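Ribonucleoside-diphosphate reductase subunit beta (Streptococcus sanguinis, PDB 4N83) forms the dimanganese-binding small subunit of a class Ib ribonucleotide reductase, which probably converts ribonucleoside diphosphates into the deoxyribonucleotides needed for DNA synthesis. Local coordinates at residues L62-T67 with W123-P128; S103-F108 with E119-T124; A134-E139 with Y226-N231. All coordinates share one frame; numbering follows the deposited sequence.

How the interactions relate
Five helices carry the three contacts, all within the helical bundle of the small-chain family. Helix 49-78 comes first and gives interaction 1 its residues 62-67; helix 84-111 follows with 103-108. The chain then turns after only ten intervening residues, and 119-124 packs back on 103-108, closing interaction 2. Slightly further on, 123-128 closes the longer loop of interaction 1, so interaction 2 nests inside it and the two share W123 and T124. They also touch directly, through D66 and Y104. Interaction 3 lies downstream in series, joining helix 128-143 to helix 211-240. All three contacts reach the second subunit.

Interaction 1: residues L62-T67 with W123-P128; sequences LTLLDT and WTNTNP. With MN (manganese (II) ion), chain J.
Within the ferritin-like helical bundle of this ribonucleotide reductase subunit, L64 on helix 49-78 meets T124 and N125 at the C-terminal part of helix 114-124 and the turn that leads to helix 128-143. The contact is small, burying 90 Å² in all, and rests on the two methyls of one leucine. With chi1 at -170° the L64 branch point lies opposite the backbone N, and both methyls extend toward 123-128. CD1 of L64 then lies 3.9 Å from OD1 of N125, and CD2 of L64 is 4.1 Å from the backbone O of T124. Both are van der Waals approaches of methyls to oxygen, with the L64 and N125 side chains crossing obliquely. The polar ends have other partners: OD1 of N125 accepts a bond from the backbone N of A7 in the second subunit, and OG1 of T124 bonds to the backbone O of F121. Since A7 of that subunit also packs on L64, the contact reaches the dimer interface. The turn itself leads into the next helix through N127, an N-cap whose OD1 bonds to the N of Y129.

Inside segment 62-67, T63 O accepts hydrogen bonds from N and OG1 of T67, from opposite faces of its carbonyl plane, and OG1 of T67 also bonds to the N of I8 of the second subunit. D66 serves the metal centre, at the site completed by E97, H100, E157 and E191. Its carboxylate is divided between two tasks: OD2 of D66 hydrogen-bonds to OH of Y104, the predicted active-site tyrosine, while OD1 of D66 binds manganese at 2.1 Å.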
ATOM      1  N   LEU A  62       7.532 -10.921 -16.177  1.00112.82           N
ATOM      2  CA  LEU A  62       6.746 -10.874 -14.946  1.00111.28           C
ATOM      3  C   LEU A  62       6.740  -9.466 -14.349  1.00110.35           C
ATOM      4  O   LEU A  62       5.744  -9.047 -13.756  1.00109.42           O
ATOM      5  CB  LEU A  62       7.299 -11.866 -13.920  1.00110.84           C
ATOM      6  CG  LEU A  62       7.285 -13.347 -14.312  1.00111.31           C
ATOM      7  CD1 LEU A  62       8.142 -14.149 -13.344  1.00110.33           C
ATOM      8  CD2 LEU A  62       5.865 -13.893 -14.363  1.00111.27           C
ATOM      9  N   THR A  63       7.852  -8.747 -14.506  1.00110.26           N
ATOM     10  CA  THR A  63       7.962  -7.356 -14.055  1.00110.41           C
ATOM     11  C   THR A  63       6.854  -6.487 -14.650  1.00110.65           C
ATOM     12  O   THR A  63       6.344  -5.582 -13.990  1.00109.84           O
ATOM     13  CB  THR A  63       9.326  -6.739 -14.440  1.00111.51           C
ATOM     14  OG1 THR A  63      10.382  -7.653 -14.124  1.00111.22           O
ATOM     15  CG2 THR A  63       9.558  -5.422 -13.702  1.00111.36           C
ATOM     16  N   LEU A  64       6.495  -6.767 -15.900  1.00111.36           N
ATOM     17  CA  LEU A  64       5.407  -6.065 -16.580  1.00111.73           C
ATOM     18  C   LEU A  64       4.072  -6.281 -15.866  1.00109.54           C
ATOM     19  O   LEU A  64       3.259  -5.361 -15.766  1.00109.35           O
ATOM     20  CB  LEU A  64       5.298  -6.544 -18.033  1.00113.72           C
ATOM     21  CG  LEU A  64       4.379  -5.755 -18.968  1.00115.48           C
ATOM     22  CD1 LEU A  64       4.992  -4.407 -19.321  1.00116.34           C
ATOM     23  CD2 LEU A  64       4.091  -6.556 -20.227  1.00116.93           C
ATOM     24  N   LEU A  65       3.860  -7.497 -15.368  1.00107.55           N
ATOM     25  CA  LEU A  65       2.594  -7.875 -14.742  1.00106.52           C
ATOM     26  C   LEU A  65       2.512  -7.522 -13.251  1.00104.25           C
ATOM     27  O   LEU A  65       1.414  -7.357 -12.720  1.00103.98           O
ATOM     28  CB  LEU A  65       2.337  -9.367 -14.940  1.00106.77           C
ATOM     29  CG  LEU A  65       2.299  -9.839 -16.397  1.00109.02           C
ATOM     30  CD1 LEU A  65       2.324 -11.358 -16.467  1.00109.18           C
ATOM     31  CD2 LEU A  65       1.079  -9.284 -17.120  1.00110.05           C
ATOM     32  N   ASP A  66       3.658  -7.422 -12.579  1.00101.99           N
ATOM     33  CA  ASP A  66       3.694  -6.893 -11.206  1.00 99.69           C
ATOM     34  C   ASP A  66       3.567  -5.366 -11.207  1.00 98.92           C
ATOM     35  O   ASP A  66       3.121  -4.779 -10.219  1.00 96.98           O
ATOM     36  CB  ASP A  66       4.968  -7.328 -10.464  1.00 98.82           C
ATOM     37  CG  ASP A  66       4.783  -8.626  -9.687  1.00 97.52           C
ATOM     38  OD1 ASP A  66       3.849  -8.707  -8.861  1.00 96.57           O
ATOM     39  OD2 ASP A  66       5.584  -9.562  -9.887  1.00 97.66           O
ATOM     40  N   THR A  67       3.967  -4.732 -12.311  1.00 99.06           N
ATOM     41  CA  THR A  67       3.734  -3.301 -12.522  1.00 98.70           C
ATOM     42  C   THR A  67       2.256  -3.057 -12.820  1.00 98.60           C
ATOM     43  O   THR A  67       1.663  -2.099 -12.324  1.00 97.64           O
ATOM     44  CB  THR A  67       4.570  -2.753 -13.697  1.00 99.83           C
ATOM     45  OG1 THR A  67       5.940  -3.137 -13.535  1.00 98.94           O
ATOM     46  CG2 THR A  67       4.478  -1.230 -13.767  1.00100.79           C
ATOM     47  N   TRP A 123      12.774  -5.274 -24.761  1.00122.76           N
ATOM     48  CA  TRP A 123      12.085  -6.420 -25.364  1.00123.59           C
ATOM     49  C   TRP A 123      10.729  -6.708 -24.712  1.00122.79           C
ATOM     50  O   TRP A 123       9.767  -7.051 -25.403  1.00122.90           O
ATOM     51  CB  TRP A 123      12.973  -7.669 -25.298  1.00122.92           C
ATOM     52  CG  TRP A 123      12.301  -8.922 -25.774  1.00123.39           C
ATOM     53  CD1 TRP A 123      12.089  -9.299 -27.067  1.00125.51           C
ATOM     54  CD2 TRP A 123      11.752  -9.963 -24.957  1.00122.47           C
ATOM     55  NE1 TRP A 123      11.442 -10.511 -27.106  1.00125.66           N
ATOM     56  CE2 TRP A 123      11.222 -10.941 -25.824  1.00123.49           C
ATOM     57  CE3 TRP A 123      11.655 -10.162 -23.574  1.00120.91           C
ATOM     58  CZ2 TRP A 123      10.609 -12.104 -25.356  1.00122.71           C
ATOM     59  CZ3 TRP A 123      11.040 -11.316 -23.108  1.00120.20           C
ATOM     60  CH2 TRP A 123      10.526 -12.273 -23.998  1.00121.26           C
ATOM     61  N   THR A 124      10.660  -6.572 -23.388  1.00120.98           N
ATOM     62  CA  THR A 124       9.431  -6.857 -22.641  1.00120.03           C
ATOM     63  C   THR A 124       8.331  -5.844 -22.953  1.00121.10           C
ATOM     64  O   THR A 124       7.146  -6.181 -22.932  1.00121.25           O
ATOM     65  CB  THR A 124       9.671  -6.869 -21.117  1.00117.70           C
ATOM     66  OG1 THR A 124      10.204  -5.606 -20.701  1.00118.27           O
ATOM     67  CG2 THR A 124      10.637  -7.979 -20.727  1.00116.65           C
ATOM     68  N   ASN A 125       8.733  -4.607 -23.242  1.00121.84           N
ATOM     69  CA  ASN A 125       7.795  -3.545 -23.607  1.00123.29           C
ATOM     70  C   ASN A 125       7.335  -3.610 -25.070  1.00125.90           C
ATOM     71  O   ASN A 125       6.389  -2.918 -25.451  1.00127.07           O
ATOM     72  CB  ASN A 125       8.411  -2.171 -23.319  1.00123.05           C
ATOM     73  CG  ASN A 125       8.698  -1.952 -21.842  1.00120.95           C
ATOM     74  OD1 ASN A 125       8.016  -2.501 -20.974  1.00118.90           O
ATOM     75  ND2 ASN A 125       9.710  -1.142 -21.549  1.00120.63           N
ATOM     76  N   THR A 126       8.003  -4.433 -25.880  1.00127.17           N
ATOM     77  CA  THR A 126       7.653  -4.605 -27.295  1.00129.96           C
ATOM     78  C   THR A 126       7.351  -6.070 -27.642  1.00129.58           C
ATOM     79  O   THR A 126       7.481  -6.482 -28.796  1.00130.58           O
ATOM     80  CB  THR A 126       8.787  -4.097 -28.210  1.00131.76           C
ATOM     81  OG1 THR A 126       9.980  -4.854 -27.967  1.00131.67           O
ATOM     82  CG2 THR A 126       9.064  -2.619 -27.959  1.00131.67           C
ATOM     83  N   ASN A 127       6.938  -6.844 -26.643  1.00127.97           N
ATOM     84  CA  ASN A 127       6.612  -8.255 -26.832  1.00128.65           C
ATOM     85  C   ASN A 127       5.205  -8.398 -27.428  1.00130.90           C
ATOM     86  O   ASN A 127       4.280  -7.727 -26.974  1.00130.29           O
ATOM     87  CB  ASN A 127       6.698  -8.985 -25.488  1.00126.63           C
ATOM     88  CG  ASN A 127       6.719 -10.500 -25.630  1.00126.44           C
ATOM     89  OD1 ASN A 127       5.873 -11.087 -26.303  1.00127.90           O
ATOM     90  ND2 ASN A 127       7.677 -11.142 -24.973  1.00125.09           N
ATOM     91  N   PRO A 128       5.040  -9.258 -28.457  1.00134.05           N
ATOM     92  CA  PRO A 128       3.697  -9.537 -28.988  1.00135.74           C
ATOM     93  C   PRO A 128       2.755 -10.233 -27.998  1.00134.22           C
ATOM     94  O   PRO A 128       1.558  -9.941 -27.983  1.00134.81           O
ATOM     95  CB  PRO A 128       3.971 -10.465 -30.180  1.00137.83           C
ATOM     96  CG  PRO A 128       5.384 -10.207 -30.562  1.00138.30           C
ATOM     97  CD  PRO A 128       6.094  -9.870 -29.286  1.00135.61           C
TER
HETATM   98 MN    MN J 402       2.542  -9.910  -7.698  1.00 91.37          MN

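Interaction 2: residues S103-F108 with E119-T124; sequences SYSSIF and EIFAWT
F108 and F121 both hold CG anti to the carbonyl carbon (chi1 -59° and -83°), and from facing helices these torsions bring the two phenyl rings together. F108 starts toward the partner helix, whereas the F121 side chain leaves its helix neither toward nor away from 103-108, and the far ring atoms CE2 and CZ make the contact. CD2 of F108 is 4.1 Å from CE2 of F121, and CE2 of F108 is 4.2 Å from CZ of F121. Ring centroids 5.8 Å apart and planes at 79° define an oblique aromatic pair. Through its other ortho carbon, CD1, F108 meets CD1 of I120 at 4.3 Å, giving the phenylalanine two apolar neighbours one residue apart. S105 adds a lighter touch: OG of S105 lies 4.4 Å from CZ of F121, at the ring edge and near its plane.

Large side chains span the distance here, because the axes of the two short segments approach no closer than 12.7 Å. The contact thus joins helix 84-111, bearer of the predicted active-site Y104, to helix 114-124. F59 of helix 49-78 packs on F108, helix 178-206 covers S103 and I107, and N9 of the second subunit packs on F121.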
ATOM      1  N   SER A 103      11.650  -5.778  -6.844  1.00 85.16           N
ATOM      2  CA  SER A 103      12.574  -6.885  -6.558  1.00 85.37           C
ATOM      3  C   SER A 103      13.311  -7.410  -7.797  1.00 87.35           C
ATOM      4  O   SER A 103      14.471  -7.817  -7.703  1.00 87.95           O
ATOM      5  CB  SER A 103      11.835  -8.033  -5.863  1.00 84.08           C
ATOM      6  OG  SER A 103      10.719  -8.460  -6.621  1.00 84.02           O
ATOM      7  N   TYR A 104      12.640  -7.396  -8.948  1.00 89.02           N
ATOM      8  CA  TYR A 104      13.255  -7.819 -10.208  1.00 90.40           C
ATOM      9  C   TYR A 104      14.427  -6.918 -10.601  1.00 91.92           C
ATOM     10  O   TYR A 104      15.442  -7.402 -11.103  1.00 92.46           O
ATOM     11  CB  TYR A 104      12.229  -7.828 -11.343  1.00 91.26           C
ATOM     12  CG  TYR A 104      11.032  -8.717 -11.100  1.00 90.99           C
ATOM     13  CD1 TYR A 104      11.184 -10.088 -10.915  1.00 91.23           C
ATOM     14  CD2 TYR A 104       9.744  -8.191 -11.070  1.00 91.18           C
ATOM     15  CE1 TYR A 104      10.087 -10.908 -10.697  1.00 91.12           C
ATOM     16  CE2 TYR A 104       8.642  -9.000 -10.856  1.00 90.86           C
ATOM     17  CZ  TYR A 104       8.816 -10.359 -10.669  1.00 90.87           C
ATOM     18  OH  TYR A 104       7.722 -11.168 -10.455  1.00 90.40           O
ATOM     19  N   SER A 105      14.277  -5.612 -10.375  1.00 92.25           N
ATOM     20  CA  SER A 105      15.330  -4.641 -10.695  1.00 93.18           C
ATOM     21  C   SER A 105      16.610  -4.884  -9.888  1.00 93.12           C
ATOM     22  O   SER A 105      17.713  -4.651 -10.388  1.00 93.83           O
ATOM     23  CB  SER A 105      14.834  -3.207 -10.467  1.00 93.30           C
ATOM     24  OG  SER A 105      13.660  -2.941 -11.216  1.00 93.21           O
ATOM     25  N   SER A 106      16.455  -5.351  -8.648  1.00 91.92           N
ATOM     26  CA  SER A 106      17.595  -5.703  -7.795  1.00 91.42           C
ATOM     27  C   SER A 106      18.323  -6.949  -8.298  1.00 92.33           C
ATOM     28  O   SER A 106      19.540  -7.062  -8.151  1.00 92.52           O
ATOM     29  CB  SER A 106      17.136  -5.928  -6.354  1.00 89.90           C
ATOM     30  OG  SER A 106      16.522  -4.764  -5.835  1.00 89.22           O
ATOM     31  N   ILE A 107      17.571  -7.881  -8.883  1.00 93.33           N
ATOM     32  CA  ILE A 107      18.151  -9.077  -9.494  1.00 94.68           C
ATOM     33  C   ILE A 107      18.985  -8.688 -10.709  1.00 96.75           C
ATOM     34  O   ILE A 107      20.106  -9.166 -10.877  1.00 96.84           O
ATOM     35  CB  ILE A 107      17.062 -10.088  -9.931  1.00 94.39           C
ATOM     36  CG1 ILE A 107      16.320 -10.640  -8.707  1.00 93.06           C
ATOM     37  CG2 ILE A 107      17.675 -11.232 -10.732  1.00 95.02           C
ATOM     38  CD1 ILE A 107      15.026 -11.349  -9.044  1.00 92.84           C
ATOM     39  N   PHE A 108      18.430  -7.813 -11.547  1.00 98.84           N
ATOM     40  CA  PHE A 108      19.113  -7.362 -12.759  1.00101.11           C
ATOM     41  C   PHE A 108      20.381  -6.564 -12.441  1.00101.96           C
ATOM     42  O   PHE A 108      21.388  -6.693 -13.139  1.00103.90           O
ATOM     43  CB  PHE A 108      18.187  -6.503 -13.636  1.00101.71           C
ATOM     44  CG  PHE A 108      16.925  -7.201 -14.083  1.00101.52           C
ATOM     45  CD1 PHE A 108      16.960  -8.498 -14.588  1.00102.07           C
ATOM     46  CD2 PHE A 108      15.702  -6.541 -14.033  1.00101.06           C
ATOM     47  CE1 PHE A 108      15.799  -9.128 -15.005  1.00102.25           C
ATOM     48  CE2 PHE A 108      14.539  -7.166 -14.449  1.00101.15           C
ATOM     49  CZ  PHE A 108      14.587  -8.461 -14.937  1.00101.91           C
ATOM     50  N   GLU A 119      18.472  -3.680 -22.578  1.00119.86           N
ATOM     51  CA  GLU A 119      18.093  -4.676 -23.585  1.00122.07           C
ATOM     52  C   GLU A 119      16.891  -5.521 -23.161  1.00122.01           C
ATOM     53  O   GLU A 119      16.018  -5.815 -23.981  1.00123.61           O
ATOM     54  CB  GLU A 119      19.276  -5.596 -23.913  1.00122.97           C
ATOM     55  CG  GLU A 119      20.326  -4.960 -24.813  1.00125.11           C
ATOM     56  CD  GLU A 119      21.418  -5.931 -25.225  1.00126.17           C
ATOM     57  OE1 GLU A 119      21.809  -6.784 -24.398  1.00125.29           O
ATOM     58  OE2 GLU A 119      21.890  -5.837 -26.377  1.00127.39           O
ATOM     59  N   ILE A 120      16.851  -5.913 -21.890  1.00120.60           N
ATOM     60  CA  ILE A 120      15.760  -6.739 -21.372  1.00119.91           C
ATOM     61  C   ILE A 120      14.449  -5.953 -21.329  1.00119.58           C
ATOM     62  O   ILE A 120      13.430  -6.415 -21.844  1.00119.10           O
ATOM     63  CB  ILE A 120      16.089  -7.302 -19.971  1.00119.30           C
ATOM     64  CG1 ILE A 120      17.242  -8.308 -20.066  1.00119.94           C
ATOM     65  CG2 ILE A 120      14.867  -7.976 -19.353  1.00118.47           C
ATOM     66  CD1 ILE A 120      17.935  -8.581 -18.748  1.00119.13           C
ATOM     67  N   PHE A 121      14.485  -4.768 -20.722  1.00119.50           N
ATOM     68  CA  PHE A 121      13.291  -3.918 -20.611  1.00120.04           C
ATOM     69  C   PHE A 121      12.735  -3.505 -21.976  1.00121.30           C
ATOM     70  O   PHE A 121      11.519  -3.393 -22.142  1.00121.70           O
ATOM     71  CB  PHE A 121      13.573  -2.670 -19.756  1.00119.68           C
ATOM     72  CG  PHE A 121      13.458  -2.911 -18.276  1.00118.35           C
ATOM     73  CD1 PHE A 121      12.211  -3.064 -17.682  1.00117.64           C
ATOM     74  CD2 PHE A 121      14.590  -2.983 -17.473  1.00118.13           C
ATOM     75  CE1 PHE A 121      12.096  -3.288 -16.319  1.00116.62           C
ATOM     76  CE2 PHE A 121      14.481  -3.206 -16.109  1.00116.84           C
ATOM     77  CZ  PHE A 121      13.233  -3.358 -15.531  1.00116.09           C
ATOM     78  N   ALA A 122      13.623  -3.287 -22.944  1.00121.75           N
ATOM     79  CA  ALA A 122      13.217  -2.924 -24.301  1.00122.97           C
ATOM     80  C   ALA A 122      12.377  -4.019 -24.964  1.00123.38           C
ATOM     81  O   ALA A 122      11.390  -3.726 -25.637  1.00124.35           O
ATOM     82  CB  ALA A 122      14.440  -2.612 -25.152  1.00124.13           C
ATOM     83  N   TRP A 123      12.774  -5.274 -24.761  1.00122.76           N
ATOM     84  CA  TRP A 123      12.085  -6.420 -25.364  1.00123.59           C
ATOM     85  C   TRP A 123      10.729  -6.708 -24.712  1.00122.79           C
ATOM     86  O   TRP A 123       9.767  -7.051 -25.403  1.00122.90           O
ATOM     87  CB  TRP A 123      12.973  -7.669 -25.298  1.00122.92           C
ATOM     88  CG  TRP A 123      12.301  -8.922 -25.774  1.00123.39           C
ATOM     89  CD1 TRP A 123      12.089  -9.299 -27.067  1.00125.51           C
ATOM     90  CD2 TRP A 123      11.752  -9.963 -24.957  1.00122.47           C
ATOM     91  NE1 TRP A 123      11.442 -10.511 -27.106  1.00125.66           N
ATOM     92  CE2 TRP A 123      11.222 -10.941 -25.824  1.00123.49           C
ATOM     93  CE3 TRP A 123      11.655 -10.162 -23.574  1.00120.91           C
ATOM     94  CZ2 TRP A 123      10.609 -12.104 -25.356  1.00122.71           C
ATOM     95  CZ3 TRP A 123      11.040 -11.316 -23.108  1.00120.20           C
ATOM     96  CH2 TRP A 123      10.526 -12.273 -23.998  1.00121.26           C
ATOM     97  N   THR A 124      10.660  -6.572 -23.388  1.00120.98           N
ATOM     98  CA  THR A 124       9.431  -6.857 -22.641  1.00120.03           C
ATOM     99  C   THR A 124       8.331  -5.844 -22.953  1.00121.10           C
ATOM    100  O   THR A 124       7.146  -6.181 -22.932  1.00121.25           O
ATOM    101  CB  THR A 124       9.671  -6.869 -21.117  1.00117.70           C
ATOM    102  OG1 THR A 124      10.204  -5.606 -20.701  1.00118.27           O
ATOM    103  CG2 THR A 124      10.637  -7.979 -20.727  1.00116.65           C
TER

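Interaction 3: residues A134-E139 with Y226-N231; sequences AEIINE and YTLYEN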
ATOM      1  N   ALA A 134      -1.336  -8.513 -21.263  1.00125.45           N
ATOM      2  CA  ALA A 134      -1.654  -7.424 -20.337  1.00124.76           C
ATOM      3  C   ALA A 134      -2.878  -6.619 -20.790  1.00126.36           C
ATOM      4  O   ALA A 134      -3.619  -6.092 -19.957  1.00125.28           O
ATOM      5  CB  ALA A 134      -0.452  -6.505 -20.169  1.00124.34           C
ATOM      6  N   GLU A 135      -3.081  -6.527 -22.105  1.00128.14           N
ATOM      7  CA  GLU A 135      -4.217  -5.793 -22.675  1.00128.77           C
ATOM      8  C   GLU A 135      -5.550  -6.459 -22.335  1.00128.31           C
ATOM      9  O   GLU A 135      -6.530  -5.773 -22.042  1.00128.69           O
ATOM     10  CB  GLU A 135      -4.076  -5.675 -24.197  1.00131.06           C
ATOM     11  CG  GLU A 135      -5.043  -4.690 -24.845  1.00133.05           C
ATOM     12  CD  GLU A 135      -5.125  -4.840 -26.354  1.00135.09           C
ATOM     13  OE1 GLU A 135      -4.200  -5.423 -26.957  1.00134.92           O
ATOM     14  OE2 GLU A 135      -6.122  -4.367 -26.940  1.00136.66           O
ATOM     15  N   ILE A 136      -5.584  -7.789 -22.383  1.00127.36           N
ATOM     16  CA  ILE A 136      -6.786  -8.548 -22.035  1.00127.04           C
ATOM     17  C   ILE A 136      -7.139  -8.355 -20.558  1.00125.59           C
ATOM     18  O   ILE A 136      -8.311  -8.221 -20.208  1.00125.63           O
ATOM     19  CB  ILE A 136      -6.619 -10.057 -22.336  1.00126.34           C
ATOM     20  CG1 ILE A 136      -6.499 -10.290 -23.845  1.00128.54           C
ATOM     21  CG2 ILE A 136      -7.797 -10.857 -21.785  1.00125.82           C
ATOM     22  CD1 ILE A 136      -5.944 -11.649 -24.219  1.00128.48           C
ATOM     23  N   ILE A 137      -6.118  -8.331 -19.704  1.00124.16           N
ATOM     24  CA  ILE A 137      -6.318  -8.233 -18.258  1.00123.03           C
ATOM     25  C   ILE A 137      -6.692  -6.814 -17.819  1.00122.91           C
ATOM     26  O   ILE A 137      -7.618  -6.641 -17.028  1.00122.75           O
ATOM     27  CB  ILE A 137      -5.066  -8.716 -17.483  1.00121.76           C
ATOM     28  CG1 ILE A 137      -4.776 -10.195 -17.780  1.00122.45           C
ATOM     29  CG2 ILE A 137      -5.234  -8.506 -15.984  1.00119.66           C
ATOM     30  CD1 ILE A 137      -5.814 -11.172 -17.258  1.00122.18           C
ATOM     31  N   ASN A 138      -5.978  -5.808 -18.322  1.00123.09           N
ATOM     32  CA  ASN A 138      -6.240  -4.416 -17.932  1.00123.25           C
ATOM     33  C   ASN A 138      -7.585  -3.905 -18.447  1.00125.68           C
ATOM     34  O   ASN A 138      -8.240  -3.096 -17.787  1.00125.37           O
ATOM     35  CB  ASN A 138      -5.118  -3.488 -18.413  1.00123.60           C
ATOM     36  CG  ASN A 138      -5.172  -2.112 -17.763  1.00123.38           C
ATOM     37  OD1 ASN A 138      -5.724  -1.941 -16.675  1.00122.28           O
ATOM     38  ND2 ASN A 138      -4.590  -1.123 -18.429  1.00124.68           N
ATOM     39  N   GLU A 139      -7.988  -4.376 -19.627  1.00128.55           N
ATOM     40  CA  GLU A 139      -9.305  -4.060 -20.186  1.00130.69           C
ATOM     41  C   GLU A 139     -10.418  -4.540 -19.254  1.00129.14           C
ATOM     42  O   GLU A 139     -11.452  -3.882 -19.123  1.00130.70           O
ATOM     43  CB  GLU A 139      -9.458  -4.686 -21.581  1.00132.99           C
ATOM     44  CG  GLU A 139     -10.791  -4.412 -22.273  1.00135.51           C
ATOM     45  CD  GLU A 139     -11.884  -5.406 -21.910  1.00135.61           C
ATOM     46  OE1 GLU A 139     -11.587  -6.613 -21.760  1.00134.99           O
ATOM     47  OE2 GLU A 139     -13.051  -4.979 -21.780  1.00136.32           O
ATOM     48  N   TYR A 226      -9.251 -20.468 -21.291  1.00133.64           N
ATOM     49  CA  TYR A 226      -8.691 -21.094 -22.495  1.00134.27           C
ATOM     50  C   TYR A 226      -7.940 -20.105 -23.396  1.00134.27           C
ATOM     51  O   TYR A 226      -6.939 -20.470 -24.013  1.00133.14           O
ATOM     52  CB  TYR A 226      -9.784 -21.812 -23.301  1.00136.55           C
ATOM     53  CG  TYR A 226     -10.128 -23.195 -22.783  1.00135.88           C
ATOM     54  CD1 TYR A 226      -9.287 -24.279 -23.027  1.00135.91           C
ATOM     55  CD2 TYR A 226     -11.296 -23.424 -22.058  1.00134.71           C
ATOM     56  CE1 TYR A 226      -9.596 -25.546 -22.561  1.00135.05           C
ATOM     57  CE2 TYR A 226     -11.613 -24.687 -21.587  1.00133.84           C
ATOM     58  CZ  TYR A 226     -10.760 -25.745 -21.841  1.00133.88           C
ATOM     59  OH  TYR A 226     -11.070 -27.001 -21.376  1.00132.84           O
ATOM     60  N   THR A 227      -8.423 -18.864 -23.470  1.00134.85           N
ATOM     61  CA  THR A 227      -7.778 -17.825 -24.281  1.00136.31           C
ATOM     62  C   THR A 227      -6.411 -17.439 -23.714  1.00136.52           C
ATOM     63  O   THR A 227      -5.448 -17.271 -24.466  1.00137.27           O
ATOM     64  CB  THR A 227      -8.645 -16.552 -24.383  1.00135.70           C
ATOM     65  OG1 THR A 227      -9.969 -16.901 -24.803  1.00136.81           O
ATOM     66  CG2 THR A 227      -8.045 -15.562 -25.378  1.00136.43           C
ATOM     67  N   LEU A 228      -6.343 -17.289 -22.391  1.00135.88           N
ATOM     68  CA  LEU A 228      -5.087 -16.982 -21.701  1.00134.08           C
ATOM     69  C   LEU A 228      -4.123 -18.165 -21.735  1.00133.88           C
ATOM     70  O   LEU A 228      -2.910 -17.975 -21.789  1.00133.44           O
ATOM     71  CB  LEU A 228      -5.351 -16.574 -20.247  1.00131.77           C
ATOM     72  CG  LEU A 228      -6.029 -15.216 -20.045  1.00132.04           C
ATOM     73  CD1 LEU A 228      -6.560 -15.092 -18.625  1.00130.52           C
ATOM     74  CD2 LEU A 228      -5.073 -14.077 -20.363  1.00132.16           C
ATOM     75  N   TYR A 229      -4.671 -19.378 -21.694  1.00134.77           N
ATOM     76  CA  TYR A 229      -3.872 -20.603 -21.785  1.00135.51           C
ATOM     77  C   TYR A 229      -3.265 -20.780 -23.178  1.00136.50           C
ATOM     78  O   TYR A 229      -2.099 -21.159 -23.306  1.00136.30           O
ATOM     79  CB  TYR A 229      -4.728 -21.822 -21.421  1.00136.82           C
ATOM     80  CG  TYR A 229      -4.034 -23.154 -21.615  1.00138.92           C
ATOM     81  CD1 TYR A 229      -2.926 -23.504 -20.846  1.00138.10           C
ATOM     82  CD2 TYR A 229      -4.491 -24.069 -22.562  1.00141.84           C
ATOM     83  CE1 TYR A 229      -2.290 -24.723 -21.020  1.00138.93           C
ATOM     84  CE2 TYR A 229      -3.862 -25.290 -22.742  1.00142.58           C
ATOM     85  CZ  TYR A 229      -2.764 -25.612 -21.970  1.00141.03           C
ATOM     86  OH  TYR A 229      -2.140 -26.823 -22.149  1.00141.68           O
ATOM     87  N   GLU A 230      -4.057 -20.502 -24.213  1.00137.12           N
ATOM     88  CA  GLU A 230      -3.602 -20.641 -25.598  1.00138.01           C
ATOM     89  C   GLU A 230      -2.503 -19.629 -25.927  1.00137.76           C
ATOM     90  O   GLU A 230      -1.514 -19.971 -26.575  1.00137.61           O
ATOM     91  CB  GLU A 230      -4.779 -20.487 -26.568  1.00139.92           C
ATOM     92  CG  GLU A 230      -4.500 -21.005 -27.972  1.00141.97           C
ATOM     93  CD  GLU A 230      -5.752 -21.104 -28.826  1.00143.64           C
ATOM     94  OE1 GLU A 230      -6.696 -20.315 -28.608  1.00143.24           O
ATOM     95  OE2 GLU A 230      -5.791 -21.972 -29.722  1.00145.28           O
ATOM     96  N   ASN A 231      -2.680 -18.389 -25.472  1.00137.51           N
ATOM     97  CA  ASN A 231      -1.650 -17.353 -25.619  1.00137.73           C
ATOM     98  C   ASN A 231      -0.392 -17.642 -24.797  1.00137.11           C
ATOM     99  O   ASN A 231       0.711 -17.266 -25.199  1.00137.48           O
ATOM    100  CB  ASN A 231      -2.205 -15.969 -25.250  1.00136.41           C
ATOM    101  CG  ASN A 231      -2.828 -15.254 -26.437  1.00137.83           C
ATOM    102  OD1 ASN A 231      -2.139 -14.923 -27.402  1.00137.95           O
ATOM    103  ND2 ASN A 231      -4.133 -15.006 -26.367  1.00138.08           N
TER
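I137 and L228 touch methyl to methyl in the helical bundle of the small-chain fold, where helix 128-143 packs against helix 211-240. CD1 of I137 lies 4.2 Å from CD1 of L228, the shortest approach between the two segments. One residue back on the first helix, CG2 of I136 reaches CD2 of L228 at 4.5 Å, so the branched end of the leucine serves both isoleucines. The other branch of I136 ends in CD1, which rests 4.4 Å from ND2 of N231.

The two isoleucines share a first torsion but differ in the second. In I136 the chain stays extended (chi2 163°), whereas in I137 it folds back (chi2 -67°), and CD1 of each still ends up facing the other helix. Behind them the short helical segments run nearly antiparallel, at 156° between N-to-C directions, with axes 11.6 Å apart. The spacing agrees with contact through side-chain ends rather than close backbone approach.

Further out, I137 packs on L68 of helix 49-78 and A152 of helix 148-160, and L228 on L160, so this apolar layer ties four helices together. At the edge of the contact, the amide of N231 that meets I136 is itself tied back to its own helix. T227 O takes two donors from opposite faces of its carbonyl plane: the backbone N of N231, and ND2 of N231, which sits 3.2 Å from T227 O and above that plane.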